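Hexameric cytochrome (Silicibacter pomeroyi, PDB 2OYY) is of unknown function but binds heme b through tyrosine coordination in an all-helical hexamer. Local coordinates at residues Phe18-Lys23 / Gln65-Ala70. Sequence-based numbering, arbitrary orientation.
With HEM (protoporphyrin IX containing Fe), chain J.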
ATOM      1  N   PHE A  18       6.866  15.385  -8.162  1.00  2.00           N
ATOM      2  CA  PHE A  18       7.654  14.199  -7.861  1.00  2.00           C
ATOM      3  C   PHE A  18       8.826  14.504  -6.917  1.00  2.00           C
ATOM      4  O   PHE A  18       9.130  13.707  -6.011  1.00  2.00           O
ATOM      5  CB  PHE A  18       8.159  13.550  -9.159  1.00  2.00           C
ATOM      6  CG  PHE A  18       8.613  12.154  -8.980  1.00  2.00           C
ATOM      7  CD1 PHE A  18       7.723  11.113  -9.110  1.00  2.00           C
ATOM      8  CD2 PHE A  18       9.922  11.878  -8.632  1.00  2.00           C
ATOM      9  CE1 PHE A  18       8.131   9.797  -8.900  1.00  2.23           C
ATOM     10  CE2 PHE A  18      10.344  10.576  -8.409  1.00  2.00           C
ATOM     11  CZ  PHE A  18       9.447   9.528  -8.545  1.00  2.00           C
ATOM     12  N   ASP A  19       9.481  15.649  -7.116  1.00  2.00           N
ATOM     13  CA  ASP A  19      10.548  16.085  -6.200  1.00  2.00           C
ATOM     14  C   ASP A  19       9.968  16.463  -4.852  1.00  2.00           C
ATOM     15  O   ASP A  19      10.608  16.284  -3.824  1.00  2.00           O
ATOM     16  CB  ASP A  19      11.323  17.273  -6.758  1.00  2.00           C
ATOM     17  CG  ASP A  19      11.988  16.965  -8.077  1.00  2.00           C
ATOM     18  OD1 ASP A  19      12.787  16.003  -8.140  1.00  2.00           O
ATOM     19  OD2 ASP A  19      11.698  17.703  -9.049  1.00  3.52           O
ATOM     20  N   LEU A  20       8.752  16.997  -4.853  1.00  2.00           N
ATOM     21  CA  LEU A  20       8.096  17.288  -3.592  1.00  2.00           C
ATOM     22  C   LEU A  20       7.740  15.974  -2.921  1.00  2.00           C
ATOM     23  O   LEU A  20       7.784  15.877  -1.701  1.00  2.00           O
ATOM     24  CB  LEU A  20       6.858  18.187  -3.782  1.00  2.00           C
ATOM     25  CG  LEU A  20       6.055  18.532  -2.515  1.00  2.00           C
ATOM     26  CD1 LEU A  20       6.935  19.116  -1.445  1.00  2.00           C
ATOM     27  CD2 LEU A  20       4.869  19.455  -2.787  1.00  2.00           C
ATOM     28  N   ALA A  21       7.404  14.967  -3.728  1.00  2.00           N
ATOM     29  CA  ALA A  21       7.049  13.628  -3.234  1.00  2.00           C
ATOM     30  C   ALA A  21       8.243  12.917  -2.607  1.00  2.00           C
ATOM     31  O   ALA A  21       8.105  12.272  -1.563  1.00  2.00           O
ATOM     32  CB  ALA A  21       6.462  12.779  -4.341  1.00  2.00           C
ATOM     33  N   VAL A  22       9.410  13.042  -3.255  1.00  2.00           N
ATOM     34  CA  VAL A  22      10.662  12.493  -2.721  1.00  2.00           C
ATOM     35  C   VAL A  22      10.969  13.229  -1.422  1.00  2.03           C
ATOM     36  O   VAL A  22      11.459  12.633  -0.438  1.00  2.12           O
ATOM     37  CB  VAL A  22      11.861  12.644  -3.717  1.00  2.02           C
ATOM     38  CG1 VAL A  22      13.146  12.056  -3.120  1.00  2.00           C
ATOM     39  CG2 VAL A  22      11.560  11.977  -5.060  1.00  2.00           C
ATOM     40  N   LYS A  23      10.665  14.524  -1.411  1.00  2.00           N
ATOM     41  CA  LYS A  23      10.931  15.337  -0.227  1.00  2.00           C
ATOM     42  C   LYS A  23      10.081  14.864   0.922  1.00  2.00           C
ATOM     43  O   LYS A  23      10.600  14.590   1.995  1.00  2.00           O
ATOM     44  CB  LYS A  23      10.684  16.826  -0.481  1.00  2.00           C
ATOM     45  CG  LYS A  23      10.887  17.698   0.750  1.00  2.21           C
ATOM     46  CD  LYS A  23      10.821  19.161   0.390  1.00  4.32           C
ATOM     47  CE  LYS A  23      10.892  20.050   1.630  1.00  5.07           C
ATOM     48  NZ  LYS A  23      10.741  21.499   1.254  1.00  5.26           N
ATOM     49  N   GLN A  65       0.928  10.402  -5.345  1.00  2.00           N
ATOM     50  CA  GLN A  65      -0.500  10.239  -5.570  1.00  2.00           C
ATOM     51  C   GLN A  65      -1.250  11.368  -4.880  1.00  2.02           C
ATOM     52  O   GLN A  65      -2.201  11.932  -5.442  1.00  2.00           O
ATOM     53  CB  GLN A  65      -0.942   8.874  -5.052  1.00  2.00           C
ATOM     54  CG  GLN A  65      -2.308   8.372  -5.489  1.00  2.01           C
ATOM     55  CD  GLN A  65      -2.408   6.871  -5.255  1.00  3.17           C
ATOM     56  OE1 GLN A  65      -2.038   6.083  -6.136  1.00  4.60           O
ATOM     57  NE2 GLN A  65      -2.849   6.466  -4.049  1.00  2.00           N
ATOM     58  N   THR A  66      -0.783  11.716  -3.678  1.00  2.40           N
ATOM     59  CA  THR A  66      -1.383  12.778  -2.876  1.00  2.73           C
ATOM     60  C   THR A  66      -1.148  14.153  -3.477  1.00  2.96           C
ATOM     61  O   THR A  66      -2.057  14.979  -3.495  1.00  3.60           O
ATOM     62  CB  THR A  66      -0.836  12.763  -1.425  1.00  3.03           C
ATOM     63  OG1 THR A  66      -0.860  11.421  -0.918  1.00  3.52           O
ATOM     64  CG2 THR A  66      -1.656  13.699  -0.507  1.00  2.00           C
ATOM     65  N   ILE A  67       0.066  14.409  -3.964  1.00  3.00           N
ATOM     66  CA  ILE A  67       0.361  15.716  -4.552  1.00  3.08           C
ATOM     67  C   ILE A  67      -0.135  15.911  -6.001  1.00  2.97           C
ATOM     68  O   ILE A  67      -0.374  17.035  -6.442  1.00  3.02           O
ATOM     69  CB  ILE A  67       1.840  16.156  -4.360  1.00  2.79           C
ATOM     70  CG1 ILE A  67       2.387  16.718  -5.657  1.00  2.59           C
ATOM     71  CG2 ILE A  67       2.696  15.009  -3.910  1.00  4.22           C
ATOM     72  CD1 ILE A  67       3.165  17.927  -5.456  1.00  4.37           C
ATOM     73  N   ALA A  68      -0.281  14.825  -6.740  1.00  3.01           N
ATOM     74  CA  ALA A  68      -0.856  14.920  -8.064  1.00  3.21           C
ATOM     75  C   ALA A  68      -2.294  15.388  -7.917  1.00  3.51           C
ATOM     76  O   ALA A  68      -2.735  16.306  -8.620  1.00  3.71           O
ATOM     77  CB  ALA A  68      -0.790  13.574  -8.775  1.00  3.40           C
ATOM     78  N   ALA A  69      -3.008  14.769  -6.977  1.00  3.51           N
ATOM     79  CA  ALA A  69      -4.389  15.124  -6.693  1.00  3.89           C
ATOM     80  C   ALA A  69      -4.466  16.543  -6.176  1.00  4.10           C
ATOM     81  O   ALA A  69      -5.411  17.261  -6.482  1.00  4.12           O
ATOM     82  CB  ALA A  69      -5.017  14.146  -5.679  1.00  3.82           C
ATOM     83  N   ALA A  70      -3.472  16.953  -5.393  1.00  4.23           N
ATOM     84  CA  ALA A  70      -3.465  18.324  -4.886  1.00  4.75           C
ATOM     85  C   ALA A  70      -3.434  19.331  -6.044  1.00  4.72           C
ATOM     86  O   ALA A  70      -4.047  20.388  -5.979  1.00  4.83           O
ATOM     87  CB  ALA A  70      -2.302  18.541  -3.919  1.00  4.31           C
TER
HETATM   88  CHA HEM J 201      19.978  10.881  -0.010  1.00  2.00           C
HETATM   89  CHB HEM J 201      15.487   9.710  -1.210  1.00  2.00           C
HETATM   90  CHC HEM J 201      15.024   7.241   2.909  1.00  2.00           C
HETATM   91  CHD HEM J 201      19.353   8.840   4.374  1.00  2.00           C
HETATM   92  C1A HEM J 201      18.814  10.772  -0.714  1.00  2.00           C
HETATM   93  C2A HEM J 201      18.561  11.338  -2.027  1.00  2.00           C
HETATM   94  C3A HEM J 201      17.309  11.012  -2.365  1.00  2.00           C
HETATM   95  C4A HEM J 201      16.748  10.237  -1.269  1.00  2.00           C
HETATM   96  CMA HEM J 201      16.566  11.374  -3.672  1.00  2.00           C
HETATM   97  CAA HEM J 201      19.585  12.154  -2.856  1.00  2.00           C
HETATM   98  CBA HEM J 201      20.622  11.212  -3.490  1.00  2.81           C
HETATM   99  CGA HEM J 201      21.645  11.990  -4.292  1.00  4.36           C
HETATM  100  O1A HEM J 201      21.275  12.933  -5.038  1.00  5.19           O
HETATM  101  O2A HEM J 201      22.851  11.673  -4.186  1.00  4.54           O
HETATM  102  C1B HEM J 201      14.968   8.952  -0.188  1.00  2.00           C
HETATM  103  C2B HEM J 201      13.614   8.456  -0.140  1.00  2.00           C
HETATM  104  C3B HEM J 201      13.476   7.764   1.001  1.00  2.00           C
HETATM  105  C4B HEM J 201      14.742   7.818   1.701  1.00  2.00           C
HETATM  106  CMB HEM J 201      12.549   8.707  -1.236  1.00  2.00           C
HETATM  107  CAB HEM J 201      12.205   7.034   1.495  1.00  2.00           C
HETATM  108  CBB HEM J 201      11.552   7.469   2.578  1.00  2.00           C
HETATM  109  C1C HEM J 201      16.167   7.446   3.649  1.00  2.00           C
HETATM  110  C2C HEM J 201      16.448   6.847   4.929  1.00  2.00           C
HETATM  111  C3C HEM J 201      17.642   7.287   5.345  1.00  2.00           C
HETATM  112  C4C HEM J 201      18.152   8.184   4.332  1.00  2.00           C
HETATM  113  CMC HEM J 201      15.493   5.870   5.646  1.00  2.00           C
HETATM  114  CAC HEM J 201      18.388   6.912   6.637  1.00  2.00           C
HETATM  115  CBC HEM J 201      17.936   7.274   7.824  1.00  2.00           C
HETATM  116  C1D HEM J 201      19.913   9.542   3.331  1.00  2.00           C
HETATM  117  C2D HEM J 201      21.189  10.216   3.392  1.00  2.00           C
HETATM  118  C3D HEM J 201      21.364  10.847   2.040  1.00  2.00           C
HETATM  119  C4D HEM J 201      20.194  10.492   1.283  1.00  2.00           C
HETATM  120  CMD HEM J 201      22.184  10.314   4.558  1.00  2.00           C
HETATM  121  CAD HEM J 201      22.583  11.671   1.584  1.00  4.69           C
HETATM  122  CBD HEM J 201      23.505  10.628   0.953  1.00  9.48           C
HETATM  123  CGD HEM J 201      24.779  11.226   0.437  1.00 12.52           C
HETATM  124  O1D HEM J 201      25.587  11.660   1.305  1.00 14.38           O
HETATM  125  O2D HEM J 201      24.971  11.245  -0.817  1.00 13.11           O
HETATM  126  NA  HEM J 201      17.689  10.102  -0.286  1.00  2.00           N
HETATM  127  NB  HEM J 201      15.631   8.543   0.952  1.00  2.00           N
HETATM  128  NC  HEM J 201      17.234   8.261   3.305  1.00  2.00           N
HETATM  129  ND  HEM J 201      19.353   9.723   2.067  1.00  2.00           N
HETATM  130 FE   HEM J 201      17.515   8.995   1.384  1.00  2.00          FE
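Ile-67 reaches across from helix 50-70 to helix 14-32 and meets Leu-20 and Ala-21. Its two outer methyls divide the work. Ile-67 CD1 lies 3.5 Å from Leu-20 CD2. Ile-67 CD1 is also 4.1 Å from Leu-20 CB, so it sits alongside the leucine side chain and not just at its end. The two side chains meet at a slant, neither end-on nor parallel. Leu-20 CD2 makes the closest approach, with CB and CG behind it. A Leu-20 chi1 of 178° swings CG away from the backbone N, and from there CD2 comes up against Ile-67 CD1. The second methyl, Ile-67 CG2, faces Ala-21 more loosely, at 4.4 Å from Ala-21 CB. No hydrogen bond joins the two segments, and the touching side-chain atoms are all carbon. Across the two segments the closest CA pair is Ala-21 and Ile-67, 7.1 Å apart. This is helix-helix packing in the all-helical HTHP fold. It joins the first long helix to the last turns of helix 50-70. Ile-67 is buried, and Thr-11 and Trp-74 from loops of the same chain also touch it. Ala-21 is also covered by His-63 and Phe-64 of helix 50-70. Val-22, on the same helix as Leu-20, is one of the residues of the heme pocket. Its chi1 of -180° carries CG1 toward the heme. Val-22 CG1 lies 3.5 Å from the heme methyl CMA. Asp-19 turns to a neighbouring subunit, where its OD1 forms a salt bridge with Lys-31 NZ of that subunit.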